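Local coordinates for TsrE (Streptomyces laurentii, PDB 7CWW), which is probably a cyclase of thiopeptide antibiotic biosynthesis, related to the C-terminal region of lantibiotic dehydratases, at residues Gly107-Glu110 and Asn111-Glu115; Leu225-Glu228 and Trp229-Leu233; Glu32-Leu36 and Gly37-Ser41. One frame throughout, in Å; residues are numbered along the deposited sequence.

In the fold
Along the chain contact 3 comes first, then contact 1, then contact 2. Contact 3 joins the end of helix 15-35 to strand 39-49, at the edge of a three-stranded antiparallel sheet. Contact 1 lies on helix 106-127, which packs against that strand: Thr114 CG2 is 3.8 Å from Ser41 CB, although the centres of contacts 1 and 3 are about 17 Å apart. On helix 224-245, contact 2 is centred about 15 Å from contact 1, and Phe112 CZ approaches Trp229 CZ3 to 3.5 Å. Contacts 2 and 3 do not touch. Helix 106-127 thus bridges the small sheet and the helical body, where a long polyether chain is bound.

Contact 1 of 3, residues Gly107-Glu110 and Asn111-Glu115; sequences GLAE and NFWTE
Thr114 folds its hydroxyl back onto Glu110, one turn earlier in helix 106-127. Thr114 OG1 donates to Glu110 O over 2.8 Å, and Thr114 N donates to the same oxygen over 2.9 Å from the opposite face of the carbonyl plane. With OG1 beside the backbone N (chi1 -58°), the hydroxyl hangs over the preceding turn while the methyl group is directed elsewhere. The other backbone bonds are regular alpha-helical ones, from Asn111 N to Gly107 O, Phe112 N to Leu108 O and Trp113 N to Ala109 O.

Trp113 supplies the ring contacts. Its indole lies back along the helix, with Ala109 O over one face, 3.3 Å above the ring plane and displaced toward the rim. At the six-membered ring, Ala109 CB makes an apolar contact of 4.4 Å with Trp113 CZ3, and Glu110 CG is equally far from Trp113 CE3. Beyond the helix, Trp322 meets Trp113 edge-to-face, and Phe112 has an edge-to-face partner in Tyr236. Near the start of the helix, Asn111 CG lies 3.3 Å from Gly107 O, but ND2 is badly angled for a bond.

The doubly gripped Glu110 carbonyl takes up the threonine hydroxyl within the helix itself, which lets a polar residue pack on strand 39-49 without needing a hydrogen-bond partner there for its OG1 proton.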
loop_
_atom_site.group_PDB
_atom_site.type_symbol
_atom_site.label_atom_id
_atom_site.label_comp_id
_atom_site.label_asym_id
_atom_site.label_seq_id
_atom_site.Cartn_x
_atom_site.Cartn_y
_atom_site.Cartn_z
ATOM N N GLY A 107 -12.853 3.484 -11.691
ATOM C CA GLY A 107 -12.311 4.589 -12.478
ATOM C C GLY A 107 -11.348 5.457 -11.689
ATOM O O GLY A 107 -10.289 5.848 -12.191
ATOM N N LEU A 108 -11.690 5.760 -10.437
ATOM C CA LEU A 108 -10.789 6.555 -9.613
ATOM C C LEU A 108 -9.475 5.822 -9.361
ATOM O O LEU A 108 -8.404 6.424 -9.450
ATOM C CB LEU A 108 -11.459 6.923 -8.287
ATOM C CG LEU A 108 -10.847 8.080 -7.482
ATOM C CD1 LEU A 108 -10.914 9.399 -8.238
ATOM C CD2 LEU A 108 -11.567 8.237 -6.144
ATOM N N ALA A 109 -9.533 4.523 -9.045
ATOM C CA ALA A 109 -8.299 3.769 -8.829
ATOM C C ALA A 109 -7.434 3.756 -10.086
ATOM O O ALA A 109 -6.215 3.946 -10.012
ATOM C CB ALA A 109 -8.613 2.326 -8.385
ATOM N N GLU A 110 -8.046 3.518 -11.252
ATOM C CA GLU A 110 -7.265 3.486 -12.483
ATOM C C GLU A 110 -6.697 4.861 -12.800
ATOM O O GLU A 110 -5.572 4.972 -13.308
ATOM C CB GLU A 110 -8.124 2.953 -13.633
ATOM C CG GLU A 110 -8.508 1.481 -13.446
ATOM C CD GLU A 110 -9.104 0.870 -14.705
ATOM O OE1 GLU A 110 -9.552 1.632 -15.583
ATOM O OE2 GLU A 110 -9.122 -0.376 -14.817
ATOM N N ASN A 111 -7.458 5.916 -12.491
ATOM C CA ASN A 111 -6.935 7.275 -12.594
ATOM C C ASN A 111 -5.715 7.449 -11.709
ATOM O O ASN A 111 -4.702 8.022 -12.131
ATOM C CB ASN A 111 -8.004 8.297 -12.195
ATOM C CG ASN A 111 -8.960 8.628 -13.324
ATOM O OD1 ASN A 111 -8.680 8.368 -14.490
ATOM N ND2 ASN A 111 -10.088 9.225 -12.979
ATOM N N PHE A 112 -5.813 6.998 -10.457
ATOM C CA PHE A 112 -4.700 7.160 -9.525
ATOM C C PHE A 112 -3.461 6.417 -10.020
ATOM O O PHE A 112 -2.348 6.958 -10.009
ATOM C CB PHE A 112 -5.105 6.664 -8.133
ATOM C CG PHE A 112 -4.071 6.945 -7.080
ATOM C CD1 PHE A 112 -3.901 8.241 -6.588
ATOM C CD2 PHE A 112 -3.237 5.927 -6.621
ATOM C CE1 PHE A 112 -2.931 8.516 -5.644
ATOM C CE2 PHE A 112 -2.254 6.189 -5.657
ATOM C CZ PHE A 112 -2.102 7.484 -5.171
ATOM N N TRP A 113 -3.637 5.165 -10.448
ATOM C CA TRP A 113 -2.513 4.369 -10.934
ATOM C C TRP A 113 -1.868 5.008 -12.162
ATOM O O TRP A 113 -0.639 5.048 -12.274
ATOM C CB TRP A 113 -2.989 2.947 -11.253
ATOM C CG TRP A 113 -3.272 2.112 -10.014
ATOM C CD1 TRP A 113 -2.677 2.234 -8.786
ATOM C CD2 TRP A 113 -4.236 1.054 -9.887
ATOM N NE1 TRP A 113 -3.202 1.307 -7.911
ATOM C CE2 TRP A 113 -4.157 0.569 -8.564
ATOM C CE3 TRP A 113 -5.140 0.459 -10.770
ATOM C CZ2 TRP A 113 -4.955 -0.481 -8.104
ATOM C CZ3 TRP A 113 -5.940 -0.571 -10.312
ATOM C CH2 TRP A 113 -5.835 -1.042 -8.992
ATOM N N THR A 114 -2.686 5.502 -13.099
ATOM C CA THR A 114 -2.155 6.177 -14.282
ATOM C C THR A 114 -1.340 7.400 -13.878
ATOM O O THR A 114 -0.211 7.597 -14.341
ATOM C CB THR A 114 -3.313 6.586 -15.207
ATOM O OG1 THR A 114 -4.061 5.424 -15.582
ATOM C CG2 THR A 114 -2.816 7.304 -16.475
ATOM N N GLU A 115 -1.892 8.229 -12.993
ATOM C CA GLU A 115 -1.206 9.469 -12.660
ATOM C C GLU A 115 0.033 9.246 -11.810
ATOM O O GLU A 115 0.917 10.107 -11.803
ATOM C CB GLU A 115 -2.172 10.418 -11.952
ATOM C CG GLU A 115 -3.314 10.846 -12.858
ATOM C CD GLU A 115 -4.096 12.015 -12.299
ATOM O OE1 GLU A 115 -4.275 12.084 -11.058
ATOM O OE2 GLU A 115 -4.541 12.853 -13.107
#

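Contact 2 of 3, residues Leu225-Glu228 and Trp229-Leu233; sequences LARE and WLVRL
An i to i+4 salt bridge between Glu228 and Arg232, laid over regular helical bonding, marks this local contact in the first half of helix 224-245, whose other side is buried among helices 106-127, 131-149 and 308-326. Two of the three guanidinium nitrogens, NE and NH2, converge on one oxygen. Arg232 NE meets Glu228 OE2 at 2.8 Å with an N-H...O angle of 139°, and Arg232 NH2 adds a weak bond of 3.0 Å to the same atom. The bridge is therefore not a flat two-oxygen pairing: NE comes to the anti side of OE2 and somewhat out of the carboxylate plane, and the carboxylate and guanidinium planes stand 59° apart. Glu228 reaches its partner by a bend at chi2 (71°), which swings the carboxylate along the helix toward the next turn.

Backbone bonds from Trp229 N to Leu225 O, Leu230 N to Ala226 O, Val231 N to Arg227 O and Arg232 N to Glu228 O make this continuous alpha-helix, amphipathic in character: the ion pair is partly exposed, whereas Trp229, Leu230 and Leu233 are buried. Leu230 CG packs 3.1 Å from Ala226 O, and its CD1 lies 4.5 Å from Ala226 CB. Val231 CG2 sits over two carbonyl oxygens of the preceding turn, 3.3 Å from Arg227 O and 3.4 Å from Glu228 O. On the buried side Trp229 stacks with His323, its NE1 bonds to Thr145 OG1, and its side chain is about 7 Å from the bound polyether.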
loop_
_atom_site.group_PDB
_atom_site.type_symbol
_atom_site.label_atom_id
_atom_site.label_comp_id
_atom_site.label_asym_id
_atom_site.label_seq_id
_atom_site.Cartn_x
_atom_site.Cartn_y
_atom_site.Cartn_z
ATOM N N LEU A 225 10.750 12.304 -3.635
ATOM C CA LEU A 225 9.867 11.219 -4.058
ATOM C C LEU A 225 8.678 11.081 -3.112
ATOM O O LEU A 225 7.545 10.845 -3.553
ATOM C CB LEU A 225 10.653 9.907 -4.140
ATOM C CG LEU A 225 11.686 9.813 -5.266
ATOM C CD1 LEU A 225 12.520 8.528 -5.177
ATOM C CD2 LEU A 225 10.973 9.902 -6.610
ATOM N N ALA A 226 8.922 11.188 -1.806
ATOM C CA ALA A 226 7.816 11.108 -0.855
ATOM C C ALA A 226 6.865 12.268 -1.063
ATOM O O ALA A 226 5.639 12.092 -1.034
ATOM C CB ALA A 226 8.341 11.100 0.582
ATOM N N ARG A 227 7.420 13.463 -1.290
ATOM C CA ARG A 227 6.594 14.643 -1.489
ATOM C C ARG A 227 5.626 14.438 -2.645
ATOM O O ARG A 227 4.432 14.741 -2.531
ATOM C CB ARG A 227 7.484 15.862 -1.739
ATOM C CG ARG A 227 6.754 17.192 -1.690
ATOM C CD ARG A 227 7.727 18.353 -1.986
ATOM N NE ARG A 227 7.019 19.609 -2.222
ATOM C CZ ARG A 227 7.475 20.593 -2.996
ATOM N NH1 ARG A 227 8.642 20.470 -3.621
ATOM N NH2 ARG A 227 6.764 21.703 -3.149
ATOM N N GLU A 228 6.130 13.933 -3.774
ATOM C CA GLU A 228 5.266 13.718 -4.937
ATOM C C GLU A 228 4.189 12.688 -4.628
ATOM O O GLU A 228 3.021 12.869 -5.003
ATOM C CB GLU A 228 6.107 13.289 -6.151
ATOM C CG GLU A 228 5.337 13.134 -7.470
ATOM C CD GLU A 228 4.895 14.476 -8.064
ATOM O OE1 GLU A 228 5.348 15.537 -7.573
ATOM O OE2 GLU A 228 4.095 14.471 -9.027
ATOM N N TRP A 229 4.557 11.604 -3.939
ATOM C CA TRP A 229 3.550 10.642 -3.496
ATOM C C TRP A 229 2.492 11.315 -2.635
ATOM O O TRP A 229 1.288 11.135 -2.861
ATOM C CB TRP A 229 4.197 9.498 -2.716
ATOM C CG TRP A 229 3.163 8.710 -1.943
ATOM C CD1 TRP A 229 2.903 8.784 -0.601
ATOM C CD2 TRP A 229 2.243 7.735 -2.478
ATOM N NE1 TRP A 229 1.880 7.911 -0.273
ATOM C CE2 TRP A 229 1.451 7.272 -1.407
ATOM C CE3 TRP A 229 1.994 7.238 -3.764
ATOM C CZ2 TRP A 229 0.449 6.295 -1.574
ATOM C CZ3 TRP A 229 0.990 6.279 -3.930
ATOM C CH2 TRP A 229 0.236 5.816 -2.831
ATOM N N LEU A 230 2.926 12.103 -1.633
ATOM C CA LEU A 230 1.978 12.674 -0.677
ATOM C C LEU A 230 1.016 13.636 -1.355
ATOM O O LEU A 230 -0.192 13.586 -1.093
ATOM C CB LEU A 230 2.719 13.402 0.459
ATOM C CG LEU A 230 3.577 12.452 1.294
ATOM C CD1 LEU A 230 4.678 13.215 2.026
ATOM C CD2 LEU A 230 2.722 11.607 2.254
ATOM N N VAL A 231 1.523 14.533 -2.211
ATOM C CA VAL A 231 0.639 15.544 -2.789
ATOM C C VAL A 231 -0.382 14.882 -3.714
ATOM O O VAL A 231 -1.553 15.282 -3.753
ATOM C CB VAL A 231 1.438 16.662 -3.503
ATOM C CG1 VAL A 231 2.343 17.399 -2.503
ATOM C CG2 VAL A 231 2.265 16.119 -4.654
ATOM N N ARG A 232 0.033 13.856 -4.459
ATOM C CA ARG A 232 -0.910 13.172 -5.339
ATOM C C ARG A 232 -1.970 12.417 -4.539
ATOM O O ARG A 232 -3.166 12.537 -4.817
ATOM C CB ARG A 232 -0.152 12.245 -6.278
ATOM C CG ARG A 232 0.684 13.029 -7.273
ATOM C CD ARG A 232 0.970 12.241 -8.529
ATOM N NE ARG A 232 1.765 13.049 -9.447
ATOM C CZ ARG A 232 1.276 13.701 -10.497
ATOM N NH1 ARG A 232 -0.022 13.642 -10.780
ATOM N NH2 ARG A 232 2.090 14.420 -11.263
ATOM N N LEU A 233 -1.558 11.647 -3.528
ATOM C CA LEU A 233 -2.563 10.959 -2.714
ATOM C C LEU A 233 -3.480 11.961 -2.035
ATOM O O LEU A 233 -4.701 11.779 -1.998
ATOM C CB LEU A 233 -1.902 10.054 -1.672
ATOM C CG LEU A 233 -2.845 9.188 -0.824
ATOM C CD1 LEU A 233 -3.645 8.146 -1.667
ATOM C CD2 LEU A 233 -2.063 8.483 0.299
#

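Contact 3 of 3, residues Glu32-Leu36 and Gly37-Ser41; sequences ESVEL and GETDS
After helix 15-35 the chain reverses through a Schellman motif, Gly37 taking a positive phi (82°), Glu38 N making a weak bond to Ser33 O and Gly37 N bonding to Val34 O at 2.9 Å, and leads into strand 39-49. Thr39 N also reaches Ser33 O, at 3.1 Å, approaching from above the carbonyl plane.

The side chains build a short hydroxyl relay. Thr39 OG1 donates to Ser33 OG over 2.7 Å, and Ser33 OG in turn donates to Glu38 OE1, also over 2.7 Å, using the anti lone pair of that oxygen. Ser33 OG can serve both because it is placed anti to the backbone N (chi1 -175°), facing the returning chain. Glu38 extends past the serine, and its other oxygen, OE2, forms a salt bridge with Arg69.

Val34 closes the other side of the turn. Its CA points a nearly straight C-H...O contact of 3.3 Å at Thr39 O, Val34 CG2 lies 4.0 Å from Thr39 CG2, and one water donates to both Val34 O and Thr39 O.

The buried serine hydroxyl is thus satisfied as donor and as acceptor. A relay ending on a carboxylate would probably be polarised toward it, while the arginine partner should help keep Glu38 charged where helix passes into strand 39-49.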
loop_
_atom_site.group_PDB
_atom_site.type_symbol
_atom_site.label_atom_id
_atom_site.label_comp_id
_atom_site.label_asym_id
_atom_site.label_seq_id
_atom_site.Cartn_x
_atom_site.Cartn_y
_atom_site.Cartn_z
ATOM N N GLU A 32 5.960 6.620 -25.494
ATOM C CA GLU A 32 6.000 7.077 -26.885
ATOM C C GLU A 32 4.629 6.966 -27.541
ATOM O O GLU A 32 4.162 7.907 -28.194
ATOM C CB GLU A 32 7.025 6.274 -27.688
ATOM C CG GLU A 32 7.082 6.684 -29.160
ATOM C CD GLU A 32 7.976 5.787 -29.999
ATOM O OE1 GLU A 32 8.059 4.576 -29.704
ATOM O OE2 GLU A 32 8.592 6.291 -30.962
ATOM N N SER A 33 3.973 5.810 -27.382
ATOM C CA SER A 33 2.653 5.609 -27.976
ATOM C C SER A 33 1.651 6.649 -27.480
ATOM O O SER A 33 0.779 7.093 -28.239
ATOM C CB SER A 33 2.157 4.196 -27.665
ATOM O OG SER A 33 0.938 3.932 -28.331
ATOM N N VAL A 34 1.749 7.031 -26.203
ATOM C CA VAL A 34 0.870 8.066 -25.661
ATOM C C VAL A 34 1.199 9.420 -26.284
ATOM O O VAL A 34 0.304 10.162 -26.707
ATOM C CB VAL A 34 0.974 8.115 -24.123
ATOM C CG1 VAL A 34 0.482 9.455 -23.596
ATOM C CG2 VAL A 34 0.191 6.958 -23.472
ATOM N N GLU A 35 2.488 9.767 -26.341
ATOM C CA GLU A 35 2.880 11.048 -26.933
ATOM C C GLU A 35 2.434 11.155 -28.384
ATOM O O GLU A 35 2.126 12.253 -28.856
ATOM C CB GLU A 35 4.392 11.241 -26.833
ATOM C CG GLU A 35 4.892 11.458 -25.414
ATOM C CD GLU A 35 6.393 11.277 -25.289
ATOM O OE1 GLU A 35 6.873 11.042 -24.158
ATOM O OE2 GLU A 35 7.092 11.368 -26.320
ATOM N N LEU A 36 2.372 10.036 -29.103
ATOM C CA LEU A 36 1.926 10.057 -30.489
ATOM C C LEU A 36 0.412 9.961 -30.633
ATOM O O LEU A 36 -0.097 10.116 -31.747
ATOM C CB LEU A 36 2.590 8.919 -31.276
ATOM C CG LEU A 36 4.114 9.049 -31.372
ATOM C CD1 LEU A 36 4.760 7.839 -32.059
ATOM C CD2 LEU A 36 4.479 10.338 -32.084
ATOM N N GLY A 37 -0.321 9.721 -29.549
ATOM C CA GLY A 37 -1.761 9.608 -29.658
ATOM C C GLY A 37 -2.236 8.249 -30.113
ATOM O O GLY A 37 -3.435 8.072 -30.363
ATOM N N GLU A 38 -1.322 7.290 -30.238
ATOM C CA GLU A 38 -1.689 5.918 -30.555
ATOM C C GLU A 38 -2.353 5.239 -29.361
ATOM O O GLU A 38 -3.204 4.360 -29.535
ATOM C CB GLU A 38 -0.429 5.170 -30.993
ATOM C CG GLU A 38 -0.623 3.740 -31.436
ATOM C CD GLU A 38 0.701 3.033 -31.662
ATOM O OE1 GLU A 38 1.589 3.134 -30.783
ATOM O OE2 GLU A 38 0.856 2.386 -32.718
ATOM N N THR A 39 -1.990 5.652 -28.153
ATOM C CA THR A 39 -2.549 5.145 -26.908
ATOM C C THR A 39 -3.011 6.340 -26.085
ATOM O O THR A 39 -2.360 7.387 -26.094
ATOM C CB THR A 39 -1.503 4.307 -26.145
ATOM O OG1 THR A 39 -1.198 3.128 -26.903
ATOM C CG2 THR A 39 -1.994 3.904 -24.752
ATOM N N ASP A 40 -4.147 6.195 -25.397
ATOM C CA ASP A 40 -4.670 7.306 -24.601
ATOM C C ASP A 40 -3.882 7.478 -23.310
ATOM O O ASP A 40 -3.430 8.582 -22.992
ATOM C CB ASP A 40 -6.149 7.084 -24.290
ATOM C CG ASP A 40 -7.026 7.196 -25.524
ATOM O OD1 ASP A 40 -6.925 8.211 -26.248
ATOM O OD2 ASP A 40 -7.814 6.265 -25.773
ATOM N N SER A 41 -3.722 6.399 -22.547
ATOM C CA SER A 41 -2.997 6.427 -21.284
ATOM C C SER A 41 -2.648 4.985 -20.955
ATOM O O SER A 41 -3.165 4.053 -21.575
ATOM C CB SER A 41 -3.836 7.067 -20.167
ATOM O OG SER A 41 -5.044 6.341 -19.975
HETATM O O HOH W 1 -2.384 10.088 -26.203
#